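Local coordinates for protein Aureochrome1 (PDB 3UE6) that senses blue light through a flavin mononucleotide-binding LOV domain of the PAS family, and probably passes the signal on to an effector region, at the interface of chains A and B. Residues are numbered along the deposited sequence; one frame, centred on the assembly and turned at random. Chains: chain A/B, Aureochrome1.

Contact 1: the interface of chains A and B. Residues chain A 37-38, 41-42, 48, 50; chain B 48, 50, 132, 143, 145.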
ATOM      1  N   LEU A  37       0.588  -3.183  -5.540  1.00 82.51           N
ATOM      2  CA  LEU A  37       0.514  -2.644  -4.191  1.00 75.89           C
ATOM      3  C   LEU A  37      -0.308  -3.540  -3.270  1.00 75.94           C
ATOM      4  O   LEU A  37       0.101  -3.843  -2.149  1.00 73.80           O
ATOM      5  CB  LEU A  37      -0.095  -1.246  -4.230  1.00 75.41           C
ATOM      6  CG  LEU A  37      -0.478  -0.627  -2.889  1.00 80.82           C
ATOM      7  CD1 LEU A  37       0.749  -0.430  -2.008  1.00 74.51           C
ATOM      8  CD2 LEU A  37      -1.197   0.693  -3.123  1.00 86.49           C
ATOM      9  N   VAL A  38      -1.475  -3.952  -3.755  1.00 79.56           N
ATOM     10  CA  VAL A  38      -2.406  -4.763  -2.981  1.00 81.74           C
ATOM     11  C   VAL A  38      -1.886  -6.184  -2.787  1.00 92.51           C
ATOM     12  O   VAL A  38      -1.993  -6.753  -1.702  1.00100.22           O
ATOM     13  CB  VAL A  38      -3.784  -4.811  -3.670  1.00 79.27           C
ATOM     14  CG1 VAL A  38      -4.748  -5.684  -2.877  1.00 85.26           C
ATOM     15  CG2 VAL A  38      -4.340  -3.396  -3.847  1.00 73.98           C
ATOM     16  N   LEU A  41       0.763  -6.023  -0.113  1.00 91.24           N
ATOM     17  CA  LEU A  41       0.282  -5.745   1.234  1.00 89.70           C
ATOM     18  C   LEU A  41      -0.476  -6.924   1.838  1.00 98.95           C
ATOM     19  O   LEU A  41      -0.660  -6.993   3.053  1.00105.44           O
ATOM     20  CB  LEU A  41      -0.597  -4.491   1.237  1.00 89.77           C
ATOM     21  CG  LEU A  41       0.082  -3.174   0.850  1.00 86.14           C
ATOM     22  CD1 LEU A  41      -0.940  -2.054   0.747  1.00 88.97           C
ATOM     23  CD2 LEU A  41       1.180  -2.812   1.835  1.00 80.45           C
ATOM     24  N   GLN A  42      -0.909  -7.848   0.990  1.00 99.07           N
ATOM     25  CA  GLN A  42      -1.659  -9.010   1.451  1.00 98.69           C
ATOM     26  C   GLN A  42      -0.761 -10.213   1.721  1.00103.82           C
ATOM     27  O   GLN A  42      -1.130 -11.108   2.479  1.00109.86           O
ATOM     28  CB  GLN A  42      -2.758  -9.369   0.454  1.00 97.19           C
ATOM     29  CG  GLN A  42      -3.889  -8.362   0.407  1.00100.47           C
ATOM     30  CD  GLN A  42      -4.958  -8.739  -0.596  1.00107.98           C
ATOM     31  OE1 GLN A  42      -4.658  -9.099  -1.735  1.00113.47           O
ATOM     32  NE2 GLN A  42      -6.216  -8.663  -0.178  1.00108.18           N
ATOM     33  N   PHE A  48       4.451  -3.966   7.150  1.00 63.63           N
ATOM     34  CA  PHE A  48       4.841  -3.198   5.978  1.00 62.23           C
ATOM     35  C   PHE A  48       5.072  -1.729   6.286  1.00 63.47           C
ATOM     36  O   PHE A  48       4.702  -1.232   7.351  1.00 63.47           O
ATOM     37  CB  PHE A  48       3.796  -3.346   4.867  1.00 64.28           C
ATOM     38  CG  PHE A  48       2.451  -2.769   5.214  1.00 64.49           C
ATOM     39  CD1 PHE A  48       2.162  -1.438   4.943  1.00 62.87           C
ATOM     40  CD2 PHE A  48       1.473  -3.555   5.805  1.00 64.72           C
ATOM     41  CE1 PHE A  48       0.921  -0.901   5.259  1.00 65.70           C
ATOM     42  CE2 PHE A  48       0.230  -3.025   6.121  1.00 69.58           C
ATOM     43  CZ  PHE A  48      -0.046  -1.696   5.848  1.00 72.15           C
ATOM     44  N   ILE A  50       5.325   2.341   4.051  1.00 78.03           N
ATOM     45  CA  ILE A  50       5.205   3.112   2.821  1.00 65.74           C
ATOM     46  C   ILE A  50       6.198   4.264   2.880  1.00 70.56           C
ATOM     47  O   ILE A  50       6.232   5.008   3.859  1.00 70.88           O
ATOM     48  CB  ILE A  50       3.806   3.722   2.653  1.00 65.82           C
ATOM     49  CG1 ILE A  50       2.712   2.674   2.859  1.00 62.66           C
ATOM     50  CG2 ILE A  50       3.678   4.360   1.275  1.00 71.18           C
ATOM     51  CD1 ILE A  50       2.486   1.778   1.662  1.00 60.61           C
TER
ATOM     52  N   PHE B  48      -4.022   6.066  -3.833  1.00 75.35           N
ATOM     53  CA  PHE B  48      -4.456   5.095  -2.837  1.00 64.37           C
ATOM     54  C   PHE B  48      -4.512   5.678  -1.430  1.00 62.56           C
ATOM     55  O   PHE B  48      -3.832   6.657  -1.123  1.00 65.84           O
ATOM     56  CB  PHE B  48      -3.559   3.856  -2.869  1.00 67.73           C
ATOM     57  CG  PHE B  48      -2.133   4.125  -2.477  1.00 77.63           C
ATOM     58  CD1 PHE B  48      -1.704   3.887  -1.182  1.00 71.98           C
ATOM     59  CD2 PHE B  48      -1.219   4.603  -3.403  1.00 83.00           C
ATOM     60  CE1 PHE B  48      -0.396   4.126  -0.815  1.00 67.16           C
ATOM     61  CE2 PHE B  48       0.093   4.844  -3.041  1.00 83.35           C
ATOM     62  CZ  PHE B  48       0.506   4.604  -1.745  1.00 73.26           C
ATOM     63  N   ILE B  50      -4.921   4.446   2.968  1.00 72.13           N
ATOM     64  CA  ILE B  50      -4.915   3.373   3.946  1.00 58.54           C
ATOM     65  C   ILE B  50      -5.730   3.814   5.155  1.00 67.93           C
ATOM     66  O   ILE B  50      -5.538   4.917   5.674  1.00 70.29           O
ATOM     67  CB  ILE B  50      -3.482   2.985   4.350  1.00 52.29           C
ATOM     68  CG1 ILE B  50      -2.712   2.487   3.122  1.00 52.57           C
ATOM     69  CG2 ILE B  50      -3.504   1.917   5.434  1.00 52.67           C
ATOM     70  CD1 ILE B  50      -1.283   2.078   3.404  1.00 55.68           C
ATOM     71  N   LEU B 132      -6.424  -5.750   4.629  1.00 80.13           N
ATOM     72  CA  LEU B 132      -5.073  -6.201   4.939  1.00 76.73           C
ATOM     73  C   LEU B 132      -5.053  -6.960   6.266  1.00 74.29           C
ATOM     74  O   LEU B 132      -5.179  -6.365   7.339  1.00 80.02           O
ATOM     75  CB  LEU B 132      -4.110  -5.015   4.967  1.00 69.19           C
ATOM     76  CG  LEU B 132      -4.063  -4.220   3.660  1.00 68.85           C
ATOM     77  CD1 LEU B 132      -3.071  -3.065   3.738  1.00 71.72           C
ATOM     78  CD2 LEU B 132      -3.735  -5.140   2.486  1.00 58.88           C
ATOM     79  N   VAL B 143      -6.687  -1.142   2.103  1.00 71.60           N
ATOM     80  CA  VAL B 143      -6.169  -0.334   0.998  1.00 69.51           C
ATOM     81  C   VAL B 143      -7.310   0.056   0.075  1.00 69.77           C
ATOM     82  O   VAL B 143      -8.188  -0.757  -0.224  1.00 75.66           O
ATOM     83  CB  VAL B 143      -5.123  -1.066   0.137  1.00 67.51           C
ATOM     84  CG1 VAL B 143      -3.876  -0.216  -0.016  1.00 69.99           C
ATOM     85  CG2 VAL B 143      -4.794  -2.421   0.720  1.00 77.32           C
ATOM     86  N   VAL B 145      -7.780   1.894  -3.700  1.00 72.34           N
ATOM     87  CA  VAL B 145      -7.156   2.420  -4.906  1.00 68.11           C
ATOM     88  C   VAL B 145      -8.210   3.000  -5.841  1.00 66.48           C
ATOM     89  O   VAL B 145      -9.151   2.314  -6.239  1.00 63.77           O
ATOM     90  CB  VAL B 145      -6.336   1.340  -5.623  1.00 64.43           C
ATOM     91  CG1 VAL B 145      -5.753   1.886  -6.920  1.00 64.93           C
ATOM     92  CG2 VAL B 145      -5.230   0.829  -4.711  1.00 68.18           C
TER
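A:Leu41 sets its CB 3.4 Å from CD2 of B:Leu132, and the two leucines cross obliquely where helix 36-43 of chain A lies on the beta-sheet of the PAS-family LOV domain of chain B. The contact is apolar, and no polar bond spans the two chains here. The helix supplies branched side chains that pack against those of strands 48-52, 122-133 and 139-149 of chain B. With CG anti to the carbonyl carbon (chi1 -64°), A:Leu41 also carries its CD1 methyl to within 3.5 Å of CG1 of B:Val143, a short beta-branched residue that suits a flat sheet surface. The two copies of Ile50 meet tip to tip, CG1 of A:Ile50 lying 4.1 Å from CD1 of B:Ile50.

Aromatic rings also take part. B:Leu132 lies between A:Leu41 and A:Phe48: its CD1 meets the ring carbon CZ of A:Phe48 at 3.9 Å, its side chain at about a right angle to the phenylalanine. An alanine here would probably leave a gap beside A:Leu41 and deprive the rim of the A:Phe48 ring of its methyl partner. A:Leu37 has CG anti to the backbone N (chi1 169°), and its CD2 methyl rests over the face of the B:Phe48 ring, 3.8 Å from the centroid, in a CH-pi contact.

Contact 2: the interface of chains A and B. Residues chain A 44-46, 48, 65; chain B 132-134, 140-141.
B:Val140 meets A:Gln46 tip to tip where the loop between helix 36-43 and strand 48-52 of chain A reaches the ends of strands 122-133 and 139-149 of chain B. Its CG2 methyl lies 3.3 Å from the amide carbon CD of the glutamine, while its CG1 packs against the CG methylene. Valine suits this place on the sheet of the PAS fold, since its two methyls cradle a flexible side chain without competing for its polar end. From another side, CB of B:Asp134 comes 3.9 Å from CG of A:Gln46. A bend at chi2 (-59°) turns the glutamine amide towards the two strands.

That amide makes direct bonds across. Its NE2 donates to the backbone carbonyl O of B:Leu132 at 3.1 Å, from well above the carbonyl plane although the acceptor lies nearly in the glutamine's own amide plane. The same nitrogen donates to OD1 of B:Asn141 at 3.2 Å, a less straight bond with 139° at the hydrogen. Two acceptors thus grip one NH2 group and limit its rotation, a task that suits glutamine's reach and paired hydrogens.

Farther out, the CB of B:Val140 sits over the centre of the A:Arg65 guanidinium face. Water 2 joins the backbone O atoms of A:Ala44 and B:Arg133, and water 1 links A:Gln46 OE1 and A:Arg65 N with B:Asn141 OD1, the last at 2.6 Å from the water oxygen.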
ATOM      1  N   ALA A  44       2.078  -9.418   2.885  1.00104.09           N
ATOM      2  CA  ALA A  44       2.565  -8.811   4.110  1.00100.72           C
ATOM      3  C   ALA A  44       1.524  -9.046   5.185  1.00105.34           C
ATOM      4  O   ALA A  44       0.370  -8.645   5.044  1.00117.00           O
ATOM      5  CB  ALA A  44       2.784  -7.324   3.908  1.00 95.07           C
ATOM      6  N   GLN A  45       1.924  -9.712   6.257  1.00 97.14           N
ATOM      7  CA  GLN A  45       0.980 -10.026   7.316  1.00101.92           C
ATOM      8  C   GLN A  45       0.982  -8.920   8.361  1.00101.08           C
ATOM      9  O   GLN A  45       1.371  -9.116   9.514  1.00100.09           O
ATOM     10  CB  GLN A  45       1.270 -11.407   7.901  1.00106.11           C
ATOM     11  CG  GLN A  45       1.009 -12.505   6.878  1.00111.32           C
ATOM     12  CD  GLN A  45       1.333 -13.889   7.380  1.00117.39           C
ATOM     13  OE1 GLN A  45       2.459 -14.168   7.793  1.00119.41           O
ATOM     14  NE2 GLN A  45       0.344 -14.774   7.339  1.00118.88           N
ATOM     15  N   GLN A  46       0.537  -7.750   7.916  1.00 94.21           N
ATOM     16  CA  GLN A  46       0.551  -6.531   8.711  1.00 84.28           C
ATOM     17  C   GLN A  46       1.954  -6.034   9.049  1.00 71.64           C
ATOM     18  O   GLN A  46       2.115  -5.182   9.916  1.00 73.14           O
ATOM     19  CB  GLN A  46      -0.311  -6.671   9.968  1.00 96.73           C
ATOM     20  CG  GLN A  46      -1.762  -6.263   9.749  1.00107.59           C
ATOM     21  CD  GLN A  46      -1.892  -4.822   9.282  1.00107.46           C
ATOM     22  OE1 GLN A  46      -1.165  -3.939   9.741  1.00108.70           O
ATOM     23  NE2 GLN A  46      -2.818  -4.580   8.361  1.00105.51           N
ATOM     24  N   PHE A  48       4.451  -3.966   7.150  1.00 63.63           N
ATOM     25  CA  PHE A  48       4.841  -3.198   5.978  1.00 62.23           C
ATOM     26  C   PHE A  48       5.072  -1.729   6.286  1.00 63.47           C
ATOM     27  O   PHE A  48       4.702  -1.232   7.351  1.00 63.47           O
ATOM     28  CB  PHE A  48       3.796  -3.346   4.867  1.00 64.28           C
ATOM     29  CG  PHE A  48       2.451  -2.769   5.214  1.00 64.49           C
ATOM     30  CD1 PHE A  48       2.162  -1.438   4.943  1.00 62.87           C
ATOM     31  CD2 PHE A  48       1.473  -3.555   5.805  1.00 64.72           C
ATOM     32  CE1 PHE A  48       0.921  -0.901   5.259  1.00 65.70           C
ATOM     33  CE2 PHE A  48       0.230  -3.025   6.121  1.00 69.58           C
ATOM     34  CZ  PHE A  48      -0.046  -1.696   5.848  1.00 72.15           C
ATOM     35  N   ARG A  65       1.122  -1.527  12.354  1.00 81.69           N
ATOM     36  CA  ARG A  65       1.355  -1.870  13.753  1.00 85.32           C
ATOM     37  C   ARG A  65       2.206  -3.129  13.844  1.00 82.02           C
ATOM     38  O   ARG A  65       2.960  -3.312  14.798  1.00 93.96           O
ATOM     39  CB  ARG A  65       0.038  -2.067  14.508  1.00 87.54           C
ATOM     40  CG  ARG A  65      -0.696  -3.342  14.144  1.00 89.90           C
ATOM     41  CD  ARG A  65      -1.688  -3.758  15.227  1.00 83.72           C
ATOM     42  NE  ARG A  65      -2.917  -2.971  15.207  1.00 78.11           N
ATOM     43  CZ  ARG A  65      -4.106  -3.440  15.573  1.00 82.96           C
ATOM     44  NH1 ARG A  65      -4.227  -4.695  15.979  1.00 86.06           N
ATOM     45  NH2 ARG A  65      -5.174  -2.660  15.531  1.00 81.27           N
TER
ATOM     46  N   LEU B 132      -6.424  -5.750   4.629  1.00 80.13           N
ATOM     47  CA  LEU B 132      -5.073  -6.201   4.939  1.00 76.73           C
ATOM     48  C   LEU B 132      -5.053  -6.960   6.266  1.00 74.29           C
ATOM     49  O   LEU B 132      -5.179  -6.365   7.339  1.00 80.02           O
ATOM     50  CB  LEU B 132      -4.110  -5.015   4.967  1.00 69.19           C
ATOM     51  CG  LEU B 132      -4.063  -4.220   3.660  1.00 68.85           C
ATOM     52  CD1 LEU B 132      -3.071  -3.065   3.738  1.00 71.72           C
ATOM     53  CD2 LEU B 132      -3.735  -5.140   2.486  1.00 58.88           C
ATOM     54  N   ARG B 133      -4.903  -8.278   6.180  1.00 64.53           N
ATOM     55  CA  ARG B 133      -5.015  -9.147   7.346  1.00 74.98           C
ATOM     56  C   ARG B 133      -3.662  -9.462   7.970  1.00 80.67           C
ATOM     57  O   ARG B 133      -2.640  -9.473   7.285  1.00 90.22           O
ATOM     58  CB  ARG B 133      -5.716 -10.450   6.958  1.00 76.70           C
ATOM     59  CG  ARG B 133      -7.090 -10.247   6.348  1.00 80.24           C
ATOM     60  CD  ARG B 133      -7.613 -11.524   5.710  1.00 87.24           C
ATOM     61  NE  ARG B 133      -8.867 -11.303   4.993  1.00 94.65           N
ATOM     62  CZ  ARG B 133     -10.069 -11.587   5.485  1.00104.41           C
ATOM     63  NH1 ARG B 133     -10.191 -12.117   6.698  1.00108.60           N
ATOM     64  NH2 ARG B 133     -11.155 -11.348   4.762  1.00106.24           N
ATOM     65  N   ASP B 134      -3.659  -9.717   9.275  1.00 82.06           N
ATOM     66  CA  ASP B 134      -2.435 -10.119   9.953  1.00 76.77           C
ATOM     67  C   ASP B 134      -2.251 -11.626   9.865  1.00 67.55           C
ATOM     68  O   ASP B 134      -3.059 -12.327   9.259  1.00 64.27           O
ATOM     69  CB  ASP B 134      -2.438  -9.679  11.416  1.00 70.72           C
ATOM     70  CG  ASP B 134      -3.571 -10.297  12.215  1.00 73.72           C
ATOM     71  OD1 ASP B 134      -4.272 -11.189  11.692  1.00 69.29           O
ATOM     72  OD2 ASP B 134      -3.754  -9.890  13.381  1.00 84.57           O
ATOM     73  N   VAL B 140      -6.870  -5.363   9.942  1.00 68.57           N
ATOM     74  CA  VAL B 140      -6.555  -4.202  10.767  1.00 76.60           C
ATOM     75  C   VAL B 140      -6.427  -2.951   9.898  1.00 79.50           C
ATOM     76  O   VAL B 140      -6.560  -1.828  10.384  1.00 90.19           O
ATOM     77  CB  VAL B 140      -5.282  -4.417  11.626  1.00 74.17           C
ATOM     78  CG1 VAL B 140      -4.800  -5.857  11.521  1.00 70.01           C
ATOM     79  CG2 VAL B 140      -4.189  -3.447  11.219  1.00 76.53           C
ATOM     80  N   ASN B 141      -6.183  -3.157   8.608  1.00 72.95           N
ATOM     81  CA  ASN B 141      -6.113  -2.059   7.645  1.00 70.81           C
ATOM     82  C   ASN B 141      -6.890  -2.353   6.365  1.00 78.12           C
ATOM     83  O   ASN B 141      -7.220  -3.504   6.078  1.00 76.16           O
ATOM     84  CB  ASN B 141      -4.659  -1.748   7.277  1.00 65.10           C
ATOM     85  CG  ASN B 141      -3.938  -0.962   8.346  1.00 68.17           C
ATOM     86  OD1 ASN B 141      -2.873  -1.367   8.815  1.00 74.87           O
ATOM     87  ND2 ASN B 141      -4.508   0.174   8.737  1.00 64.13           N
TER
HETATM   88  O   HOH W   1      -1.577  -1.091  11.078  1.00 65.86           O
HETATM   89  O   HOH W   2      -2.198 -10.714   4.962  1.00 83.57           O

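Contact 3: the interface of chains A and B. Residues chain A 32-35; chain B 39, 42, 110, 128, 145, 147.
B:Ser110 OG donates a hydrogen bond to the carboxylate oxygen OD1 of A:Asp32 at 3.2 Å, reaching it from above the carboxylate plane. Serine suits the place, being small enough to offer a hydroxyl close to the sheet. The other carboxylate oxygen, OD2, lies at the edge of the B:Phe128 ring and in its plane, though how closely it approaches is doubtful.

Next along the segment, A:Pro33 offers a compact, rigid apolar surface. Its CG lies 4.0 Å from CD2 of B:Phe128, and its CA meets CB of B:Lys39 at 3.9 Å.

At the far end the ring of A:Tyr35 gives a broad apolar surface, and its carbon CZ meets the CG1 methyl of B:Val145 tip to tip at 3.8 Å. B:Gln42 has CG anti to its backbone N (chi1 -174°) and is extended beyond it, a shape that brings its amide beside the phenol. The ring and the amide stand almost perpendicular, 89° apart. The phenol oxygen OH of A:Tyr35 is 2.8 Å from NE2 of B:Gln42, but it lies well out of the amide plane, making this at most a doubtful hydrogen bond.

The chain A segment is a loop leading into helix 36-43; it runs across strands 109-116, 122-133 and 139-149 of the chain B sheet, flanked by B:Lys39 and B:Gln42, which lie in a loop although the same positions in chain A belong to that helix.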
ATOM      1  N   ASP A  32     -11.622  -8.237 -11.934  1.00158.10           N
ATOM      2  CA  ASP A  32     -11.006  -7.690 -10.734  1.00162.94           C
ATOM      3  C   ASP A  32      -9.494  -7.587 -10.939  1.00162.83           C
ATOM      4  O   ASP A  32      -8.830  -8.583 -11.227  1.00160.08           O
ATOM      5  CB  ASP A  32     -11.337  -8.559  -9.521  1.00163.48           C
ATOM      6  CG  ASP A  32     -11.810  -7.744  -8.334  1.00158.01           C
ATOM      7  OD1 ASP A  32     -12.923  -7.177  -8.404  1.00162.86           O
ATOM      8  OD2 ASP A  32     -11.071  -7.681  -7.330  1.00145.48           O
ATOM      9  N   PRO A  33      -8.949  -6.372 -10.785  1.00161.50           N
ATOM     10  CA  PRO A  33      -7.584  -6.052 -11.214  1.00156.69           C
ATOM     11  C   PRO A  33      -6.494  -6.753 -10.414  1.00151.71           C
ATOM     12  O   PRO A  33      -6.726  -7.224  -9.301  1.00148.59           O
ATOM     13  CB  PRO A  33      -7.504  -4.541 -10.991  1.00153.53           C
ATOM     14  CG  PRO A  33      -8.447  -4.285  -9.875  1.00154.01           C
ATOM     15  CD  PRO A  33      -9.585  -5.241 -10.087  1.00160.65           C
ATOM     16  N   ASP A  34      -5.310  -6.830 -11.016  1.00148.48           N
ATOM     17  CA  ASP A  34      -4.091  -7.185 -10.308  1.00141.75           C
ATOM     18  C   ASP A  34      -3.511  -5.864  -9.821  1.00133.64           C
ATOM     19  O   ASP A  34      -3.597  -4.854 -10.521  1.00136.21           O
ATOM     20  CB  ASP A  34      -3.109  -7.898 -11.249  1.00147.44           C
ATOM     21  CG  ASP A  34      -1.862  -8.412 -10.536  1.00148.64           C
ATOM     22  OD1 ASP A  34      -1.433  -9.551 -10.832  1.00152.21           O
ATOM     23  OD2 ASP A  34      -1.304  -7.677  -9.694  1.00142.93           O
ATOM     24  N   TYR A  35      -2.945  -5.855  -8.619  1.00125.40           N
ATOM     25  CA  TYR A  35      -2.387  -4.627  -8.063  1.00114.91           C
ATOM     26  C   TYR A  35      -1.104  -4.856  -7.280  1.00 92.30           C
ATOM     27  O   TYR A  35      -1.130  -5.324  -6.146  1.00 81.56           O
ATOM     28  CB  TYR A  35      -3.426  -3.893  -7.212  1.00119.79           C
ATOM     29  CG  TYR A  35      -4.193  -2.862  -7.995  1.00123.14           C
ATOM     30  CD1 TYR A  35      -3.529  -1.955  -8.809  1.00125.67           C
ATOM     31  CD2 TYR A  35      -5.578  -2.808  -7.947  1.00122.99           C
ATOM     32  CE1 TYR A  35      -4.221  -1.010  -9.540  1.00124.66           C
ATOM     33  CE2 TYR A  35      -6.280  -1.865  -8.677  1.00123.49           C
ATOM     34  CZ  TYR A  35      -5.595  -0.970  -9.472  1.00120.37           C
ATOM     35  OH  TYR A  35      -6.287  -0.030 -10.200  1.00111.57           O
TER
ATOM     36  N   LYS B  39      -8.456  -4.572 -16.509  1.00186.83           N
ATOM     37  CA  LYS B  39      -7.164  -4.302 -15.882  1.00179.42           C
ATOM     38  C   LYS B  39      -6.044  -3.903 -16.850  1.00179.69           C
ATOM     39  O   LYS B  39      -4.970  -3.480 -16.414  1.00177.04           O
ATOM     40  CB  LYS B  39      -6.723  -5.474 -14.995  1.00176.68           C
ATOM     41  CG  LYS B  39      -7.332  -6.825 -15.346  1.00177.49           C
ATOM     42  CD  LYS B  39      -6.614  -7.503 -16.504  1.00178.28           C
ATOM     43  CE  LYS B  39      -7.075  -8.947 -16.654  1.00178.23           C
ATOM     44  NZ  LYS B  39      -6.374  -9.648 -17.768  1.00180.64           N
ATOM     45  N   GLN B  42      -6.892  -0.085 -16.476  1.00177.70           N
ATOM     46  CA  GLN B  42      -6.869   0.286 -15.070  1.00173.64           C
ATOM     47  C   GLN B  42      -5.489  -0.098 -14.561  1.00165.11           C
ATOM     48  O   GLN B  42      -5.296  -1.188 -14.020  1.00166.30           O
ATOM     49  CB  GLN B  42      -7.957  -0.430 -14.268  1.00181.64           C
ATOM     50  CG  GLN B  42      -8.042   0.054 -12.822  1.00189.63           C
ATOM     51  CD  GLN B  42      -8.831  -0.873 -11.918  1.00198.12           C
ATOM     52  OE1 GLN B  42      -9.257  -1.950 -12.328  1.00203.22           O
ATOM     53  NE2 GLN B  42      -9.029  -0.454 -10.672  1.00197.86           N
ATOM     54  N   SER B 110     -14.303  -4.276  -6.639  1.00 74.53           N
ATOM     55  CA  SER B 110     -14.150  -3.062  -7.420  1.00 65.05           C
ATOM     56  C   SER B 110     -15.533  -2.478  -7.661  1.00 74.50           C
ATOM     57  O   SER B 110     -16.473  -3.199  -7.992  1.00 82.07           O
ATOM     58  CB  SER B 110     -13.496  -3.375  -8.764  1.00 68.82           C
ATOM     59  OG  SER B 110     -12.248  -4.017  -8.585  1.00 76.30           O
ATOM     60  N   PHE B 128     -11.202   0.327  -5.807  1.00 67.70           N
ATOM     61  CA  PHE B 128     -10.934  -1.028  -5.342  1.00 73.42           C
ATOM     62  C   PHE B 128     -10.555  -1.064  -3.858  1.00 71.21           C
ATOM     63  O   PHE B 128      -9.637  -0.362  -3.429  1.00 66.96           O
ATOM     64  CB  PHE B 128      -9.814  -1.642  -6.181  1.00 72.96           C
ATOM     65  CG  PHE B 128      -9.418  -3.028  -5.749  1.00 78.23           C
ATOM     66  CD1 PHE B 128      -8.350  -3.224  -4.884  1.00 75.16           C
ATOM     67  CD2 PHE B 128     -10.105  -4.138  -6.215  1.00 72.87           C
ATOM     68  CE1 PHE B 128      -7.982  -4.498  -4.489  1.00 67.55           C
ATOM     69  CE2 PHE B 128      -9.740  -5.415  -5.818  1.00 65.02           C
ATOM     70  CZ  PHE B 128      -8.679  -5.593  -4.960  1.00 61.45           C
ATOM     71  N   VAL B 145      -7.780   1.894  -3.700  1.00 72.34           N
ATOM     72  CA  VAL B 145      -7.156   2.420  -4.906  1.00 68.11           C
ATOM     73  C   VAL B 145      -8.210   3.000  -5.841  1.00 66.48           C
ATOM     74  O   VAL B 145      -9.151   2.314  -6.239  1.00 63.77           O
ATOM     75  CB  VAL B 145      -6.336   1.340  -5.623  1.00 64.43           C
ATOM     76  CG1 VAL B 145      -5.753   1.886  -6.920  1.00 64.93           C
ATOM     77  CG2 VAL B 145      -5.230   0.829  -4.711  1.00 68.18           C
ATOM     78  N   SER B 147      -9.359   5.090  -9.379  1.00 74.98           N
ATOM     79  CA  SER B 147      -8.961   5.297 -10.768  1.00 80.70           C
ATOM     80  C   SER B 147      -9.955   6.158 -11.550  1.00 85.52           C
ATOM     81  O   SER B 147     -11.083   5.743 -11.817  1.00 83.50           O
ATOM     82  CB  SER B 147      -8.752   3.953 -11.469  1.00 80.56           C
ATOM     83  OG  SER B 147      -7.713   3.224 -10.845  1.00 87.75           O
TER

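The three contacts form one continuous band along the sheet of chain B. The C-alpha centres of contact 1 and contact 2 are about 9 Å apart, and the two share A:Phe48 and B:Leu132; contact 3 lies about 12 Å from contact 1, sharing B:Val145, and about 20 Å from contact 2. Strands 122-133 and 139-149 of chain B serve all three, so helix 36-43 and the segments on either side of it are held together on one surface. The interface is not an exact two-fold, and this pairing need not be the one used in signalling.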